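PDB 5A7V: putative glycosidase ph117-related from Bacteroides thetaiotaomicron, which probably acts on beta-mannosidic linkages as a family GH130 glycoside phosphorylase or hydrolase, and binds mannose in its pocket. Local coordinates for residues 75-80 and 93-98; 158-163 and 171-176. All coordinates share one frame; numbering follows the deposited sequence. Where two conformers were deposited one is given.

Contact 1. Residues 75-80 and 93-98; sequences DTFNPA and RAEDKS. With MAN (alpha-D-mannopyranose), chain E; MAN (alpha-D-mannopyranose), chain D; BMA (beta-D-mannopyranose), chain C.
NH2 of Arg-93 meets O4 of the chain D mannose at 2.8 Å and Glu-95 OE2 in a salt bridge, weak as a hydrogen bond, while the guanidinium lies against Phe-77 of the partner strand. O3 of the beta-anomer, BMA, comes within 2.9 Å of NH1; the two sugars are superposed models of one site, and both place O3 near the plane of the guanidinium, at its edge. One face of the group rests on Phe-77, whose CZ lies over its centre, 3.4 Å above the plane, with ring and guanidinium planes 32° apart. A fully extended Arg-93 chain (chi1 -179°) runs alongside the ring, pointing the same way, and sets CD over the ring face as a CH-pi contact, 3.9 Å from the centroid. Asp-146 pairs with NH1 and Ser-107 OG with NE. These strands form the first hairpin of a four-stranded antiparallel sheet, consistent with a blade of the five-bladed beta-propeller of GH130 enzymes. The backbone evidence is Phe-77 N to Arg-93 O at 2.8 Å and Glu-95 N to Asp-75 O at 2.9 Å. Asp-75 OD2 and Glu-95 OE1 approach to 4.1 Å, but Arg-105 forms salt bridges to both and probably offsets their repulsion; Asp-75 OD1 is hydrogen-bonded to Ser-368 OG. Asn-78 ND2 donates almost straight (171°) to O4 of the chain E mannose.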
# COMPACT_ATOMS: atom_id res chain seq x y z
N ASP A 75 -3.67 2.32 -17.02
CA ASP A 75 -2.73 2.56 -15.94
C ASP A 75 -2.61 1.29 -15.11
O ASP A 75 -3.62 0.60 -14.92
CB ASP A 75 -3.21 3.76 -15.09
CG ASP A 75 -3.12 5.10 -15.84
OD1 ASP A 75 -1.96 5.60 -16.03
OD2 ASP A 75 -4.21 5.56 -16.25
N THR A 76 -1.39 0.97 -14.67
CA THR A 76 -1.15 -0.21 -13.83
C THR A 76 -0.27 0.25 -12.66
O THR A 76 0.86 0.73 -12.86
CB THR A 76 -0.42 -1.33 -14.60
OG1 THR A 76 0.77 -0.84 -15.23
CG2 THR A 76 -1.32 -1.93 -15.62
N PHE A 77 -0.77 0.17 -11.42
CA PHE A 77 -0.14 0.90 -10.31
C PHE A 77 -0.49 0.21 -8.99
O PHE A 77 -0.80 -0.99 -8.98
CB PHE A 77 -0.43 2.44 -10.40
CG PHE A 77 -1.88 2.86 -10.35
CD1 PHE A 77 -2.75 2.58 -11.41
CD2 PHE A 77 -2.38 3.59 -9.27
CE1 PHE A 77 -4.04 3.05 -11.39
CE2 PHE A 77 -3.67 4.06 -9.24
CZ PHE A 77 -4.52 3.79 -10.31
N ASN A 78 -0.31 0.92 -7.88
CA ASN A 78 -0.70 0.56 -6.50
C ASN A 78 -0.86 -0.94 -6.25
O ASN A 78 -1.98 -1.45 -6.27
CB ASN A 78 -1.93 1.35 -6.12
CG ASN A 78 -1.64 2.85 -6.02
OD1 ASN A 78 -0.54 3.31 -6.33
ND2 ASN A 78 -2.65 3.59 -5.65
N PRO A 79 0.29 -1.59 -6.05
CA PRO A 79 0.33 -3.06 -6.03
C PRO A 79 0.43 -3.67 -4.64
O PRO A 79 1.02 -3.09 -3.72
CB PRO A 79 1.65 -3.35 -6.77
CG PRO A 79 2.53 -2.24 -6.31
CD PRO A 79 1.65 -1.05 -6.19
N ALA A 80 -0.13 -4.88 -4.48
CA ALA A 80 0.21 -5.76 -3.35
C ALA A 80 1.36 -6.64 -3.78
O ALA A 80 1.54 -6.90 -4.97
CB ALA A 80 -0.98 -6.63 -3.00
N ARG A 93 -2.97 -2.98 -9.30
CA ARG A 93 -4.19 -2.26 -9.65
C ARG A 93 -4.13 -1.90 -11.14
O ARG A 93 -3.23 -1.17 -11.53
CB ARG A 93 -4.32 -1.01 -8.79
CG ARG A 93 -5.58 -0.22 -9.07
CD ARG A 93 -5.69 1.06 -8.26
NE ARG A 93 -6.83 1.84 -8.63
CZ ARG A 93 -7.17 3.01 -8.08
NH1 ARG A 93 -6.54 3.47 -6.99
NH2 ARG A 93 -8.13 3.75 -8.64
N ALA A 94 -5.12 -2.29 -11.91
CA ALA A 94 -5.19 -2.02 -13.33
C ALA A 94 -6.48 -1.32 -13.64
O ALA A 94 -7.56 -1.68 -13.16
CB ALA A 94 -5.13 -3.31 -14.11
N GLU A 95 -6.38 -0.25 -14.45
CA GLU A 95 -7.53 0.53 -14.88
C GLU A 95 -7.73 0.45 -16.39
O GLU A 95 -6.75 0.48 -17.16
CB GLU A 95 -7.41 2.00 -14.46
CG GLU A 95 -7.61 2.19 -12.96
CD GLU A 95 -7.47 3.65 -12.54
OE1 GLU A 95 -6.70 4.41 -13.22
OE2 GLU A 95 -8.14 4.02 -11.53
N ASP A 96 -9.02 0.33 -16.76
CA ASP A 96 -9.48 0.36 -18.16
C ASP A 96 -9.75 1.81 -18.61
O ASP A 96 -9.40 2.76 -17.88
CB ASP A 96 -10.70 -0.58 -18.30
CG ASP A 96 -11.93 -0.11 -17.54
OD1 ASP A 96 -12.00 1.04 -17.06
OD2 ASP A 96 -12.89 -0.93 -17.47
N LYS A 97 -10.36 1.96 -19.78
CA LYS A 97 -10.63 3.29 -20.37
C LYS A 97 -12.13 3.66 -20.28
O LYS A 97 -12.66 4.42 -21.13
CB LYS A 97 -10.10 3.36 -21.80
CG LYS A 97 -8.57 3.32 -21.85
CD LYS A 97 -8.02 3.40 -23.26
CE LYS A 97 -6.50 3.33 -23.25
NZ LYS A 97 -5.90 3.61 -24.58
N SER A 98 -12.77 3.18 -19.20
CA SER A 98 -14.21 3.40 -19.04
C SER A 98 -14.59 4.76 -18.49
O SER A 98 -15.80 5.10 -18.40
CB SER A 98 -14.82 2.27 -18.18
OG SER A 98 -14.32 2.33 -16.82
C1 MAN E . -5.21 8.13 -2.47
C2 MAN E . -4.54 6.74 -2.45
C3 MAN E . -4.32 6.06 -3.82
C4 MAN E . -3.79 7.07 -4.86
C5 MAN E . -3.64 8.49 -4.29
C6 MAN E . -3.27 9.52 -5.38
O1 MAN E . -4.87 8.96 -1.23
O2 MAN E . -5.41 5.92 -1.65
O3 MAN E . -5.51 5.50 -4.35
O4 MAN E . -2.57 6.53 -5.33
O5 MAN E . -4.93 8.85 -3.70
O6 MAN E . -4.33 9.60 -6.34
C1 MAN D . -9.50 8.70 -4.90
C2 MAN D . -8.20 8.06 -5.12
C3 MAN D . -8.43 7.14 -6.30
C4 MAN D . -9.60 6.19 -6.13
C5 MAN D . -10.84 6.91 -5.63
C6 MAN D . -11.85 5.97 -5.00
O1 MAN D . -9.91 9.65 -5.82
O2 MAN D . -7.79 7.24 -4.04
O3 MAN D . -7.29 6.33 -6.61
O4 MAN D . -9.92 5.58 -7.40
O5 MAN D . -10.53 7.84 -4.61
O6 MAN D . -11.31 5.23 -3.90
C1 BMA C . -9.34 8.77 -4.95
C2 BMA C . -8.13 7.98 -5.45
C3 BMA C . -8.57 7.06 -6.57
C4 BMA C . -9.73 6.20 -6.11
C5 BMA C . -10.81 7.03 -5.40
C6 BMA C . -11.90 6.17 -4.79
O1 BMA C . -9.08 9.72 -3.93
O2 BMA C . -7.59 7.17 -4.40
O3 BMA C . -7.48 6.22 -7.10
O4 BMA C . -10.28 5.56 -7.28
O5 BMA C . -10.28 7.87 -4.35
O6 BMA C . -11.40 5.24 -3.83

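Contact 2. Residues 158-163 and 171-176; sequences VMTYTQ and LAIATS
Strands 158-163 and 171-176 pair antiparallel, with short-segment axes 4.6 Å apart at their closest and directions 139° apart, a marked twist. They are the central two strands of a four-stranded antiparallel sheet, joined as a beta hairpin, as expected for a blade of the GH130 beta-propeller. Two hydrogen-bonded pairs carry the ladder: Met-159 with Ala-174, and Tyr-161 with Ala-172, each bonded in both directions. Met-159 N reaches Ala-174 O at 2.8 Å, and Ala-172 N reaches Tyr-161 O at the same length. On the face bearing Tyr-161, the phenol ring leans across the neighbouring strand because chi1 of 72° places CG between the backbone N and carbonyl carbon. Ala-172 CB then sits over one ring face, toward the rim, 4.2 Å from the centroid in a CH-pi contact. Gln-163 crowds the same methyl group, its CD 3.5 Å from Ala-172 CB, and its NE2 shares Glu-139 OE2 with the Tyr-161 hydroxyl. On the other face methyl groups make the contacts between the strands: Thr-160 CG2 lies beside Ile-173 CD1 at 3.7 Å, the two side chains pointing the same way, while Val-158 CG1 packs against Ile-173 CG2. Thr-160 turns its OG1 to Gly-205 O. One water joins the strands beyond the ring, donating to Tyr-161 OH and to Ile-173 O, at 2.8 Å from each.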
# COMPACT_ATOMS: atom_id res chain seq x y z
N VAL A 158 -4.52 -12.87 3.26
CA VAL A 158 -5.51 -11.91 3.66
C VAL A 158 -5.21 -10.60 2.90
O VAL A 158 -4.12 -10.02 3.06
CB VAL A 158 -5.52 -11.66 5.17
CG1 VAL A 158 -6.62 -10.68 5.58
CG2 VAL A 158 -5.71 -12.98 5.91
N MET A 159 -6.18 -10.19 2.07
CA MET A 159 -6.09 -8.96 1.24
C MET A 159 -6.98 -7.90 1.84
O MET A 159 -8.20 -8.12 2.04
CB MET A 159 -6.62 -9.20 -0.17
CG MET A 159 -6.57 -7.97 -1.08
SD MET A 159 -7.61 -8.03 -2.54
CE MET A 159 -6.79 -9.35 -3.43
N THR A 160 -6.41 -6.71 2.08
CA THR A 160 -7.20 -5.53 2.34
C THR A 160 -7.24 -4.70 1.01
O THR A 160 -6.26 -4.70 0.25
CB THR A 160 -6.60 -4.67 3.44
OG1 THR A 160 -5.33 -4.18 3.03
CG2 THR A 160 -6.43 -5.46 4.77
N TYR A 161 -8.37 -4.13 0.71
CA TYR A 161 -8.51 -3.34 -0.55
C TYR A 161 -9.67 -2.37 -0.41
O TYR A 161 -10.41 -2.41 0.58
CB TYR A 161 -8.71 -4.30 -1.73
CG TYR A 161 -10.07 -4.99 -1.79
CD1 TYR A 161 -10.34 -6.12 -0.98
CD2 TYR A 161 -11.01 -4.56 -2.65
CE1 TYR A 161 -11.55 -6.73 -1.01
CE2 TYR A 161 -12.27 -5.15 -2.71
CZ TYR A 161 -12.55 -6.29 -1.89
OH TYR A 161 -13.77 -6.95 -2.01
N THR A 162 -9.78 -1.44 -1.38
CA THR A 162 -10.89 -0.52 -1.40
C THR A 162 -12.00 -0.95 -2.37
O THR A 162 -11.71 -1.23 -3.55
CB THR A 162 -10.42 0.88 -1.87
OG1 THR A 162 -9.25 1.23 -1.14
CG2 THR A 162 -11.50 1.90 -1.61
N GLN A 163 -13.23 -0.97 -1.88
CA GLN A 163 -14.40 -1.11 -2.72
C GLN A 163 -14.82 0.28 -3.18
O GLN A 163 -15.00 1.15 -2.33
CB GLN A 163 -15.56 -1.78 -1.93
CG GLN A 163 -15.20 -3.12 -1.36
CD GLN A 163 -16.34 -3.69 -0.56
OE1 GLN A 163 -16.76 -3.10 0.46
NE2 GLN A 163 -16.81 -4.84 -0.95
N LEU A 171 -12.95 0.21 3.01
CA LEU A 171 -11.90 -0.78 3.28
C LEU A 171 -12.55 -2.16 3.49
O LEU A 171 -13.40 -2.30 4.38
CB LEU A 171 -11.13 -0.38 4.55
CG LEU A 171 -9.95 -1.25 4.93
CD1 LEU A 171 -8.91 -1.37 3.84
CD2 LEU A 171 -9.30 -0.78 6.23
N ALA A 172 -12.14 -3.10 2.66
CA ALA A 172 -12.73 -4.45 2.66
C ALA A 172 -11.68 -5.52 2.70
O ALA A 172 -10.50 -5.28 2.52
CB ALA A 172 -13.64 -4.62 1.45
N ILE A 173 -12.12 -6.77 2.95
CA ILE A 173 -11.23 -7.93 3.15
C ILE A 173 -11.62 -9.04 2.18
O ILE A 173 -12.83 -9.33 1.99
CB ILE A 173 -11.28 -8.48 4.60
CG1 ILE A 173 -11.14 -7.40 5.67
CG2 ILE A 173 -10.27 -9.59 4.77
CD1 ILE A 173 -9.77 -6.69 5.69
N ALA A 174 -10.61 -9.65 1.60
CA ALA A 174 -10.81 -10.92 0.83
C ALA A 174 -9.72 -11.88 1.25
O ALA A 174 -8.64 -11.49 1.68
CB ALA A 174 -10.74 -10.65 -0.67
N THR A 175 -10.04 -13.19 1.16
CA THR A 175 -9.08 -14.21 1.54
C THR A 175 -8.94 -15.29 0.48
O THR A 175 -9.85 -15.50 -0.34
CB THR A 175 -9.44 -14.89 2.89
OG1 THR A 175 -10.67 -15.58 2.78
CG2 THR A 175 -9.55 -13.85 4.02
N SER A 176 -7.79 -15.94 0.49
CA SER A 176 -7.46 -16.98 -0.51
C SER A 176 -6.33 -17.85 -0.00
O SER A 176 -5.49 -17.37 0.76
CB SER A 176 -7.04 -16.32 -1.85
OG SER A 176 -6.62 -17.28 -2.81
O HOH W 1 -14.67 -8.02 0.37

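How the contacts relate
Contact 1 closes before contact 2 opens along the chain; each is a hairpin within its own four-stranded antiparallel sheet. Their centres lie 16 Å apart, and their nearest atoms, about 6 Å apart, do not touch. Strand 143-151 provides a structural link: it borders 157-164 in the second sheet, while its Asp-146 pairs with Arg-93 and Asn-78 of contact 1. Their relation to the sugars differs. Contact 1 binds them directly, whereas contact 2 stands at the margin of the pocket: Thr-162 touches the sugar modelled as either anomer, and the Gln-163 side chain is about 8 Å away. Lys-203 connects the two regions, touching Thr-162 and hydrogen-bonding the sugar that Arg-93 holds.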